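Local coordinates for nitrite oxidoreductase subunit A (Kuenenia stuttgartiensis, PDB 7B04), which belongs to the molybdopterin oxidoreductase family and holds an iron-sulfur cluster, a molybdenum atom and two MD1 molecules, at residues 481-492 and 842-850. Numbering follows the deposited sequence.
Sequences LLEMYKIHLRDY and ENFIVHREG
Phe844 reaches from the mostly extended segment 842-850 onto helix 481-488 and joins Tyr485 and His488 in an aromatic cluster within this molybdopterin oxidoreductase fold. Its CB lies over one face of the His488 imidazole, a CH-pi contact 4.0 Å from the ring centroid. With chi1 at -76°, CG stands anti to the carbonyl carbon, and the ring runs back alongside the imidazole, near parallel but slid so far that the two barely overlap. The ring edge at CD1 then faces Tyr485, with CD1 4.0 Å from Tyr485 CE2, in a T-shaped pair with planes at 76°. Farther out, CE1 meets Leu481 CD1, while CZ lies 3.8 Å from Met484 CB; the SD of the same methionine makes a Met-aromatic contact at the ring edge. Tyr831 adds another edge-to-face partner from outside.

Three hydrogen bonds to the backbone of 842-850 accompany this packing. Ile845 N donates to Tyr485 OH, although that hydroxyl is less surely placed, and His847 N donates to Tyr492 OH over 3.1 Å. The third runs from His488 NE2 to Ile845 O, 3.1 Å away: the oxygen lies in the imidazole plane, but the nitrogen sits above the carbonyl plane, 56° out of it.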
loop_
_atom_site.group_PDB
_atom_site.type_symbol
_atom_site.label_atom_id
_atom_site.label_comp_id
_atom_site.label_asym_id
_atom_site.label_seq_id
_atom_site.Cartn_x
_atom_site.Cartn_y
_atom_site.Cartn_z
ATOM N N LEU B 481 -40.586 -17.997 14.876
ATOM C CA LEU B 481 -39.614 -16.908 14.852
ATOM C C LEU B 481 -39.909 -15.940 13.717
ATOM O O LEU B 481 -39.742 -14.724 13.865
ATOM C CB LEU B 481 -38.193 -17.459 14.725
ATOM C CG LEU B 481 -37.103 -16.387 14.646
ATOM C CD1 LEU B 481 -37.083 -15.529 15.909
ATOM C CD2 LEU B 481 -35.739 -17.009 14.384
ATOM N N LEU B 482 -40.361 -16.464 12.575
ATOM C CA LEU B 482 -40.728 -15.597 11.463
ATOM C C LEU B 482 -41.914 -14.713 11.830
ATOM O O LEU B 482 -41.932 -13.519 11.503
ATOM C CB LEU B 482 -41.041 -16.442 10.229
ATOM C CG LEU B 482 -40.847 -15.789 8.862
ATOM C CD1 LEU B 482 -40.470 -16.837 7.830
ATOM C CD2 LEU B 482 -42.102 -15.053 8.436
ATOM N N GLU B 483 -42.919 -15.280 12.504
ATOM C CA GLU B 483 -43.999 -14.453 13.031
ATOM C C GLU B 483 -43.461 -13.409 14.000
ATOM O O GLU B 483 -43.849 -12.238 13.935
ATOM C CB GLU B 483 -45.068 -15.317 13.699
ATOM C CG GLU B 483 -46.046 -15.959 12.721
ATOM C CD GLU B 483 -46.967 -14.953 12.054
ATOM O OE1 GLU B 483 -47.301 -13.930 12.688
ATOM O OE2 GLU B 483 -47.356 -15.185 10.889
ATOM N N MET B 484 -42.609 -13.863 14.911
ATOM C CA MET B 484 -41.991 -12.938 15.881
ATOM C C MET B 484 -41.162 -11.944 15.071
ATOM O O MET B 484 -41.197 -10.759 15.378
ATOM C CB MET B 484 -41.115 -13.682 16.886
ATOM C CG MET B 484 -41.893 -14.564 17.832
ATOM S SD MET B 484 -41.063 -14.903 19.389
ATOM C CE MET B 484 -42.031 -13.925 20.523
ATOM N N TYR B 485 -40.481 -12.393 14.022
ATOM C CA TYR B 485 -39.716 -11.400 13.227
ATOM C C TYR B 485 -40.667 -10.405 12.554
ATOM O O TYR B 485 -40.337 -9.226 12.477
ATOM C CB TYR B 485 -38.676 -12.058 12.322
ATOM C CG TYR B 485 -37.276 -11.984 12.870
ATOM C CD1 TYR B 485 -36.501 -10.850 12.731
ATOM C CD2 TYR B 485 -36.740 -13.040 13.566
ATOM C CE1 TYR B 485 -35.223 -10.777 13.247
ATOM C CE2 TYR B 485 -35.467 -12.980 14.094
ATOM C CZ TYR B 485 -34.705 -11.847 13.938
ATOM O OH TYR B 485 -33.458 -11.826 14.475
ATOM N N LYS B 486 -41.823 -10.880 12.098
ATOM C CA LYS B 486 -42.848 -10.047 11.424
ATOM C C LYS B 486 -43.276 -8.935 12.378
ATOM O O LYS B 486 -43.530 -7.846 11.913
ATOM C CB LYS B 486 -44.061 -10.933 11.148
ATOM C CG LYS B 486 -44.318 -11.290 9.696
ATOM C CD LYS B 486 -45.377 -12.349 9.575
ATOM C CE LYS B 486 -45.359 -13.083 8.257
ATOM N NZ LYS B 486 -45.442 -14.544 8.462
ATOM N N ILE B 487 -43.415 -9.235 13.661
ATOM C CA ILE B 487 -43.744 -8.210 14.635
ATOM C C ILE B 487 -42.506 -7.418 15.020
ATOM O O ILE B 487 -42.609 -6.246 15.398
ATOM C CB ILE B 487 -44.467 -8.834 15.844
ATOM C CG1 ILE B 487 -45.328 -9.999 15.353
ATOM C CG2 ILE B 487 -45.376 -7.807 16.479
ATOM C CD1 ILE B 487 -46.234 -10.618 16.392
ATOM N N HIS B 488 -41.322 -8.030 14.965
ATOM C CA HIS B 488 -40.112 -7.271 15.280
ATOM C C HIS B 488 -39.841 -6.214 14.214
ATOM O O HIS B 488 -39.396 -5.107 14.526
ATOM C CB HIS B 488 -38.894 -8.190 15.405
ATOM C CG HIS B 488 -37.644 -7.478 15.834
ATOM N ND1 HIS B 488 -37.625 -6.558 16.862
ATOM C CD2 HIS B 488 -36.380 -7.528 15.350
ATOM C CE1 HIS B 488 -36.398 -6.093 17.006
ATOM N NE2 HIS B 488 -35.625 -6.663 16.100
ATOM N N LEU B 489 -40.117 -6.533 12.949
ATOM C CA LEU B 489 -39.749 -5.674 11.833
ATOM C C LEU B 489 -40.706 -4.507 11.612
ATOM O O LEU B 489 -40.515 -3.756 10.643
ATOM C CB LEU B 489 -39.672 -6.518 10.560
ATOM C CG LEU B 489 -38.524 -7.522 10.465
ATOM C CD1 LEU B 489 -38.756 -8.526 9.339
ATOM C CD2 LEU B 489 -37.213 -6.787 10.262
ATOM N N ARG B 490 -41.702 -4.318 12.481
ATOM C CA ARG B 490 -42.608 -3.179 12.340
ATOM C C ARG B 490 -41.923 -1.851 12.638
ATOM O O ARG B 490 -42.416 -0.797 12.216
ATOM C CB ARG B 490 -43.821 -3.353 13.256
ATOM N N ASP B 491 -40.831 -1.873 13.401
ATOM C CA ASP B 491 -40.052 -0.677 13.693
ATOM C C ASP B 491 -39.040 -0.354 12.611
ATOM O O ASP B 491 -38.328 0.650 12.719
ATOM C CB ASP B 491 -39.343 -0.807 15.035
ATOM C CG ASP B 491 -40.316 -1.022 16.171
ATOM O OD1 ASP B 491 -41.527 -1.185 15.901
ATOM O OD2 ASP B 491 -39.881 -0.999 17.331
ATOM N N TYR B 492 -38.932 -1.197 11.599
ATOM C CA TYR B 492 -37.959 -1.033 10.537
ATOM C C TYR B 492 -38.654 -0.826 9.200
ATOM O O TYR B 492 -38.253 -1.372 8.161
ATOM C CB TYR B 492 -37.004 -2.215 10.538
ATOM C CG TYR B 492 -36.202 -2.167 11.816
ATOM C CD1 TYR B 492 -35.041 -1.414 11.888
ATOM C CD2 TYR B 492 -36.663 -2.771 12.978
ATOM C CE1 TYR B 492 -34.328 -1.325 13.057
ATOM C CE2 TYR B 492 -35.956 -2.682 14.156
ATOM C CZ TYR B 492 -34.785 -1.957 14.189
ATOM O OH TYR B 492 -34.058 -1.854 15.356
ATOM N N GLU B 842 -30.798 -8.380 23.401
ATOM C CA GLU B 842 -30.310 -8.645 22.056
ATOM C C GLU B 842 -30.658 -10.060 21.606
ATOM O O GLU B 842 -29.968 -10.635 20.763
ATOM C CB GLU B 842 -28.802 -8.413 21.992
ATOM C CG GLU B 842 -28.385 -7.063 21.426
ATOM C CD GLU B 842 -27.002 -6.646 21.893
ATOM O OE1 GLU B 842 -26.806 -6.504 23.119
ATOM O OE2 GLU B 842 -26.105 -6.480 21.041
ATOM N N ASN B 843 -31.720 -10.640 22.174
ATOM C CA ASN B 843 -32.192 -11.935 21.694
ATOM C C ASN B 843 -32.605 -11.859 20.229
ATOM O O ASN B 843 -32.322 -12.775 19.447
ATOM C CB ASN B 843 -33.350 -12.434 22.561
ATOM C CG ASN B 843 -34.469 -11.419 22.687
ATOM O OD1 ASN B 843 -34.435 -10.355 22.071
ATOM N ND2 ASN B 843 -35.474 -11.748 23.491
ATOM N N PHE B 844 -33.269 -10.777 19.842
ATOM C CA PHE B 844 -33.568 -10.499 18.448
ATOM C C PHE B 844 -32.417 -9.734 17.807
ATOM O O PHE B 844 -31.627 -9.071 18.482
ATOM C CB PHE B 844 -34.854 -9.682 18.317
ATOM C CG PHE B 844 -36.107 -10.475 18.533
ATOM C CD1 PHE B 844 -36.649 -11.228 17.506
ATOM C CD2 PHE B 844 -36.750 -10.458 19.758
ATOM C CE1 PHE B 844 -37.805 -11.954 17.697
ATOM C CE2 PHE B 844 -37.907 -11.183 19.957
ATOM C CZ PHE B 844 -38.435 -11.931 18.925
ATOM N N ILE B 845 -32.332 -9.829 16.481
ATOM C CA ILE B 845 -31.392 -9.010 15.723
ATOM C C ILE B 845 -31.992 -7.607 15.662
ATOM O O ILE B 845 -32.884 -7.329 14.859
ATOM C CB ILE B 845 -31.121 -9.580 14.330
ATOM C CG1 ILE B 845 -30.445 -10.948 14.447
ATOM C CG2 ILE B 845 -30.249 -8.630 13.525
ATOM C CD1 ILE B 845 -30.366 -11.709 13.144
ATOM N N VAL B 846 -31.507 -6.724 16.528
ATOM C CA VAL B 846 -32.045 -5.381 16.680
ATOM C C VAL B 846 -30.939 -4.378 16.390
ATOM O O VAL B 846 -29.749 -4.679 16.532
ATOM C CB VAL B 846 -32.634 -5.176 18.096
ATOM C CG1 VAL B 846 -31.528 -5.174 19.145
ATOM C CG2 VAL B 846 -33.472 -3.903 18.172
ATOM N N HIS B 847 -31.334 -3.178 15.971
ATOM C CA HIS B 847 -30.390 -2.083 15.800
ATOM C C HIS B 847 -30.193 -1.369 17.129
ATOM O O HIS B 847 -31.162 -1.063 17.830
ATOM C CB HIS B 847 -30.874 -1.091 14.743
ATOM C CG HIS B 847 -30.002 0.118 14.620
ATOM N ND1 HIS B 847 -30.183 1.248 15.387
ATOM C CD2 HIS B 847 -28.929 0.365 13.833
ATOM C CE1 HIS B 847 -29.265 2.144 15.071
ATOM N NE2 HIS B 847 -28.492 1.634 14.130
ATOM N N ARG B 848 -28.936 -1.109 17.471
ATOM C CA ARG B 848 -28.597 -0.394 18.691
ATOM C C ARG B 848 -27.553 0.666 18.378
ATOM O O ARG B 848 -26.649 0.438 17.569
ATOM C CB ARG B 848 -28.065 -1.346 19.773
ATOM C CG ARG B 848 -29.080 -2.364 20.261
ATOM C CD ARG B 848 -28.518 -3.195 21.402
ATOM N NE ARG B 848 -28.303 -2.394 22.603
ATOM C CZ ARG B 848 -27.792 -2.866 23.735
ATOM N NH1 ARG B 848 -27.635 -2.062 24.778
ATOM N NH2 ARG B 848 -27.437 -4.140 23.826
ATOM N N GLU B 849 -27.682 1.818 19.028
ATOM C CA GLU B 849 -26.718 2.892 18.864
ATOM C C GLU B 849 -25.462 2.580 19.668
ATOM O O GLU B 849 -25.486 1.804 20.624
ATOM C CB GLU B 849 -27.307 4.232 19.308
ATOM C CG GLU B 849 -28.490 4.714 18.479
ATOM C CD GLU B 849 -28.111 5.073 17.053
ATOM O OE1 GLU B 849 -26.956 5.490 16.823
ATOM O OE2 GLU B 849 -28.972 4.943 16.158
ATOM N N GLY B 850 -24.344 3.142 19.232
ATOM C CA GLY B 850 -23.092 2.904 19.903
ATOM C C GLY B 850 -23.018 3.561 21.266
ATOM O O GLY B 850 -23.651 4.590 21.524
#